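Local structure of ornithine carbamoyltransferase, mitochondrial (Coccidioides immitis, 3SDS) at the interface of chains A and B. The protein catalyses the transfer of the carbamoyl group from carbamoyl phosphate to L-ornithine, giving L-citrulline and phosphate in arginine biosynthesis, and works as a homotrimer. Residues are numbered along the deposited sequence; one frame, centred on the assembly and turned at random. Chains: chain A/B, Ornithine carbamoyltransferase, mitochondrial.

Contact 1: the interface of chains A and B. Residues chain A 320-321, 328; chain B 110, 112-113.
B:Asp113, in the first turn of helix 111-119, points its carboxylate at three aromatic side chains of the neighbouring subunit, and each ring is turned differently against it. The site is a patch of the homotrimer's subunit interface, centred about 11 Å from A:Cys307, the predicted active-site residue. A:Tyr321 makes the polar link: its phenol OH donates a hydrogen bond to B:Asp113 OD1 over 3.2 Å. The hydroxyl arrives on the syn side of that oxygen, 16° out of the carboxylate plane, while the phenol ring itself is steeply tilted against the carboxylate. A:Phe320 comes tip to tip with the same group, its ring 30° from the carboxylate plane, and CE2 lies 3.5 Å from the other carboxylate oxygen, B:Asp113 OD2. A:Phe328, from the start of helix 327-347, stands almost perpendicular and presents its ring edge, with CZ 4.0 Å from B:Asp113 OD1. That edge-on approach to OD1 would be expected to suit a negatively charged group.

Within chain A, A:Phe320 also covers one face of the phenol ring, its CD2 3.6 Å above that plane and towards the rim, which may help to hold the tilt of A:Tyr321. B:Tyr112 has CG anti to its backbone N (chi1 -171°), a torsion that carries its ring alongside A:Tyr321; the two side chains run past each other in opposite directions. Their contact is apolar, with A:Tyr321 CE1 4.0 Å from B:Tyr112 CD2.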
loop_
_atom_site.group_PDB
_atom_site.type_symbol
_atom_site.label_atom_id
_atom_site.label_comp_id
_atom_site.label_asym_id
_atom_site.label_seq_id
_atom_site.Cartn_x
_atom_site.Cartn_y
_atom_site.Cartn_z
ATOM N N PHE A 320 -3.178 -3.877 34.456
ATOM C CA PHE A 320 -3.019 -3.375 33.079
ATOM C C PHE A 320 -3.464 -1.928 32.948
ATOM O O PHE A 320 -2.804 -1.139 32.269
ATOM C CB PHE A 320 -3.797 -4.266 32.090
ATOM C CG PHE A 320 -3.432 -4.060 30.631
ATOM C CD1 PHE A 320 -2.184 -4.468 30.136
ATOM C CD2 PHE A 320 -4.355 -3.497 29.744
ATOM C CE1 PHE A 320 -1.850 -4.296 28.778
ATOM C CE2 PHE A 320 -4.033 -3.321 28.383
ATOM C CZ PHE A 320 -2.776 -3.715 27.896
ATOM N N TYR A 321 -4.566 -1.586 33.619
ATOM C CA TYR A 321 -5.183 -0.270 33.475
ATOM C C TYR A 321 -4.904 0.700 34.618
ATOM O O TYR A 321 -5.416 1.819 34.604
ATOM C CB TYR A 321 -6.696 -0.390 33.246
ATOM C CG TYR A 321 -7.073 -1.024 31.925
ATOM C CD1 TYR A 321 -6.727 -0.422 30.723
ATOM C CD2 TYR A 321 -7.782 -2.230 31.882
ATOM C CE1 TYR A 321 -7.074 -0.994 29.518
ATOM C CE2 TYR A 321 -8.127 -2.818 30.669
ATOM C CZ TYR A 321 -7.772 -2.189 29.494
ATOM O OH TYR A 321 -8.110 -2.741 28.285
ATOM N N PHE A 328 0.726 2.017 26.940
ATOM C CA PHE A 328 0.422 2.838 25.759
ATOM C C PHE A 328 1.575 3.788 25.342
ATOM O O PHE A 328 1.932 3.872 24.150
ATOM C CB PHE A 328 -0.913 3.582 25.941
ATOM C CG PHE A 328 -2.086 2.660 26.184
ATOM C CD1 PHE A 328 -2.583 1.848 25.154
ATOM C CD2 PHE A 328 -2.671 2.572 27.448
ATOM C CE1 PHE A 328 -3.658 0.977 25.374
ATOM C CE2 PHE A 328 -3.735 1.694 27.686
ATOM C CZ PHE A 328 -4.236 0.899 26.640
ATOM N N SER B 110 -8.564 -6.149 22.487
ATOM C CA SER B 110 -9.693 -5.261 22.836
ATOM C C SER B 110 -9.869 -4.048 21.905
ATOM O O SER B 110 -8.881 -3.531 21.387
ATOM C CB SER B 110 -9.525 -4.792 24.282
ATOM O OG SER B 110 -10.145 -3.540 24.492
ATOM N N TYR B 112 -10.701 -1.024 22.741
ATOM C CA TYR B 112 -10.097 0.093 23.450
ATOM C C TYR B 112 -8.618 0.252 23.048
ATOM O O TYR B 112 -8.220 1.312 22.546
ATOM C CB TYR B 112 -10.262 -0.120 24.956
ATOM C CG TYR B 112 -9.867 1.057 25.816
ATOM C CD1 TYR B 112 -10.713 2.162 25.961
ATOM C CD2 TYR B 112 -8.648 1.059 26.507
ATOM C CE1 TYR B 112 -10.355 3.237 26.766
ATOM C CE2 TYR B 112 -8.280 2.135 27.315
ATOM C CZ TYR B 112 -9.144 3.217 27.437
ATOM O OH TYR B 112 -8.781 4.275 28.228
ATOM N N ASP B 113 -7.844 -0.822 23.234
ATOM C CA ASP B 113 -6.408 -0.861 22.951
ATOM C C ASP B 113 -6.051 -0.439 21.503
ATOM O O ASP B 113 -5.270 0.501 21.283
ATOM C CB ASP B 113 -5.857 -2.262 23.247
ATOM C CG ASP B 113 -5.992 -2.671 24.723
ATOM O OD1 ASP B 113 -6.725 -2.008 25.493
ATOM O OD2 ASP B 113 -5.348 -3.674 25.121
#

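Contact 2: the interface of chains A and B. Residues chain A 78, 81, 97; chain B 98, 102-103.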
loop_
_atom_site.group_PDB
_atom_site.type_symbol
_atom_site.label_atom_id
_atom_site.label_comp_id
_atom_site.label_asym_id
_atom_site.label_seq_id
_atom_site.Cartn_x
_atom_site.Cartn_y
_atom_site.Cartn_z
ATOM N N THR A 78 0.654 -6.268 11.910
ATOM C CA THR A 78 0.071 -4.953 11.740
ATOM C C THR A 78 0.685 -3.857 12.614
ATOM O O THR A 78 1.005 -2.768 12.110
ATOM C CB THR A 78 -1.434 -5.030 11.942
ATOM O OG1 THR A 78 -1.999 -5.738 10.828
ATOM C CG2 THR A 78 -2.045 -3.639 11.985
ATOM N N ARG A 81 3.931 -2.711 11.245
ATOM C CA ARG A 81 3.700 -1.983 10.035
ATOM C C ARG A 81 3.345 -0.559 10.316
ATOM O O ARG A 81 3.838 0.328 9.714
ATOM C CB ARG A 81 2.527 -2.611 9.344
ATOM C CG ARG A 81 2.760 -2.940 7.941
ATOM C CD ARG A 81 1.500 -3.305 7.291
ATOM N NE ARG A 81 1.113 -2.282 6.359
ATOM C CZ ARG A 81 0.001 -2.314 5.676
ATOM N NH1 ARG A 81 -0.828 -3.298 5.833
ATOM N NH2 ARG A 81 -0.269 -1.362 4.846
ATOM N N PHE A 97 4.848 -2.236 1.120
ATOM C CA PHE A 97 4.416 -3.408 1.886
ATOM C C PHE A 97 4.398 -4.661 1.034
ATOM O O PHE A 97 3.721 -4.722 0.033
ATOM C CB PHE A 97 3.043 -3.173 2.516
ATOM C CG PHE A 97 2.476 -4.386 3.194
ATOM C CD1 PHE A 97 3.133 -4.974 4.278
ATOM C CD2 PHE A 97 1.277 -4.937 2.770
ATOM C CE1 PHE A 97 2.601 -6.118 4.928
ATOM C CE2 PHE A 97 0.731 -6.075 3.418
ATOM C CZ PHE A 97 1.397 -6.663 4.498
ATOM N N LEU B 98 -5.276 -0.622 5.704
ATOM C CA LEU B 98 -5.305 -1.750 6.623
ATOM C C LEU B 98 -6.647 -2.445 6.434
ATOM O O LEU B 98 -7.675 -1.948 6.903
ATOM C CB LEU B 98 -5.123 -1.285 8.074
ATOM C CG LEU B 98 -3.998 -0.320 8.481
ATOM C CD1 LEU B 98 -4.257 0.213 9.883
ATOM C CD2 LEU B 98 -2.610 -0.934 8.391
ATOM N N ASP B 102 -5.666 -7.547 7.675
ATOM C CA ASP B 102 -4.705 -6.765 8.443
ATOM C C ASP B 102 -5.072 -6.653 9.933
ATOM O O ASP B 102 -4.322 -7.110 10.786
ATOM C CB ASP B 102 -4.507 -5.373 7.814
ATOM C CG ASP B 102 -3.638 -5.400 6.545
ATOM O OD1 ASP B 102 -2.534 -5.997 6.575
ATOM O OD2 ASP B 102 -4.045 -4.794 5.521
ATOM N N ILE B 103 -6.218 -6.055 10.250
ATOM C CA ILE B 103 -6.592 -5.818 11.654
ATOM C C ILE B 103 -7.787 -6.678 12.059
ATOM O O ILE B 103 -8.803 -6.712 11.358
ATOM C CB ILE B 103 -6.891 -4.309 11.942
#
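A:Thr78 and B:Asp102 form the close-fitting part of this subunit contact, each losing 58 Å² of surface to the partner chain. The threonine hydroxyl OG1 donates a hydrogen bond of 2.7 Å to the backbone carbonyl O of B:Asp102. OG1 lies beside its own backbone N (chi1 -70°), which turns the hydroxyl towards the loop of chain B. The approach is bent, with a C=O...OG1 angle of 110°, and the donor stands well above the carbonyl plane, 59° out of it, not on a lone pair.

The side chain of B:Asp102 adds a charged link. A:Arg81 bends at chi3 and brings its guanidinium across the aspartate side chain at about a right angle; NH1 forms a salt bridge to B:Asp102 OD1 at 3.3 Å. This oxygen lies at the edge of the guanidinium, in its plane, although the carboxylate is turned steeply against it. NH1 of A:Arg81 thus faces the carboxylate nearer OD1, with B:Asp102 OD2 at 3.6 Å.

Packing on both guanidinium faces should limit its rotation. On one face A:Phe97, an intrachain second-shell support for A:Arg81, places CG 4.0 Å from the guanidinium plane, over its centre; on the opposite face B:Leu98 CD2 lies 4.0 Å from A:Arg81 CZ, offset towards the rim. The loose side is at B:Ile103, which loses 9 Å²: its backbone N is 4.3 Å from A:Thr78 OG1, and its incomplete side chain gives no evidence of further packing. Solvent access at this rim is not established by the atoms alone.

A:Thr78, predicted to bind carbamoyl phosphate, belongs to the family's Ser-Thr-Arg-Thr motif (77-80) and starts helix 78-90, with A:Arg81 directly after the motif; A:Phe97 and B:Leu98 belong to the strands 94-98 of their chains, and B:Asp102 follows in the loop before helix 111-119.

Contact 1 and contact 2 have C-alpha centres about 19 Å apart and share no residue, yet both join the same two subunits of the homotrimer. Chain B supplies both from one stretch: strand 94-98 and the following loop serve contact 2, and the start of helix 111-119 serves contact 1. Chain A answers with distant segments, helix 78-90 and strand 94-98 for contact 2, helix 317-320 to helix 327-347 for contact 1. The centres of contacts 1 and 2 lie about 11 and 15 Å from A:Cys307. Carbamoyltransferase active sites lie at the subunit interface, completed by a neighbouring chain's loop, which these residues may help to place.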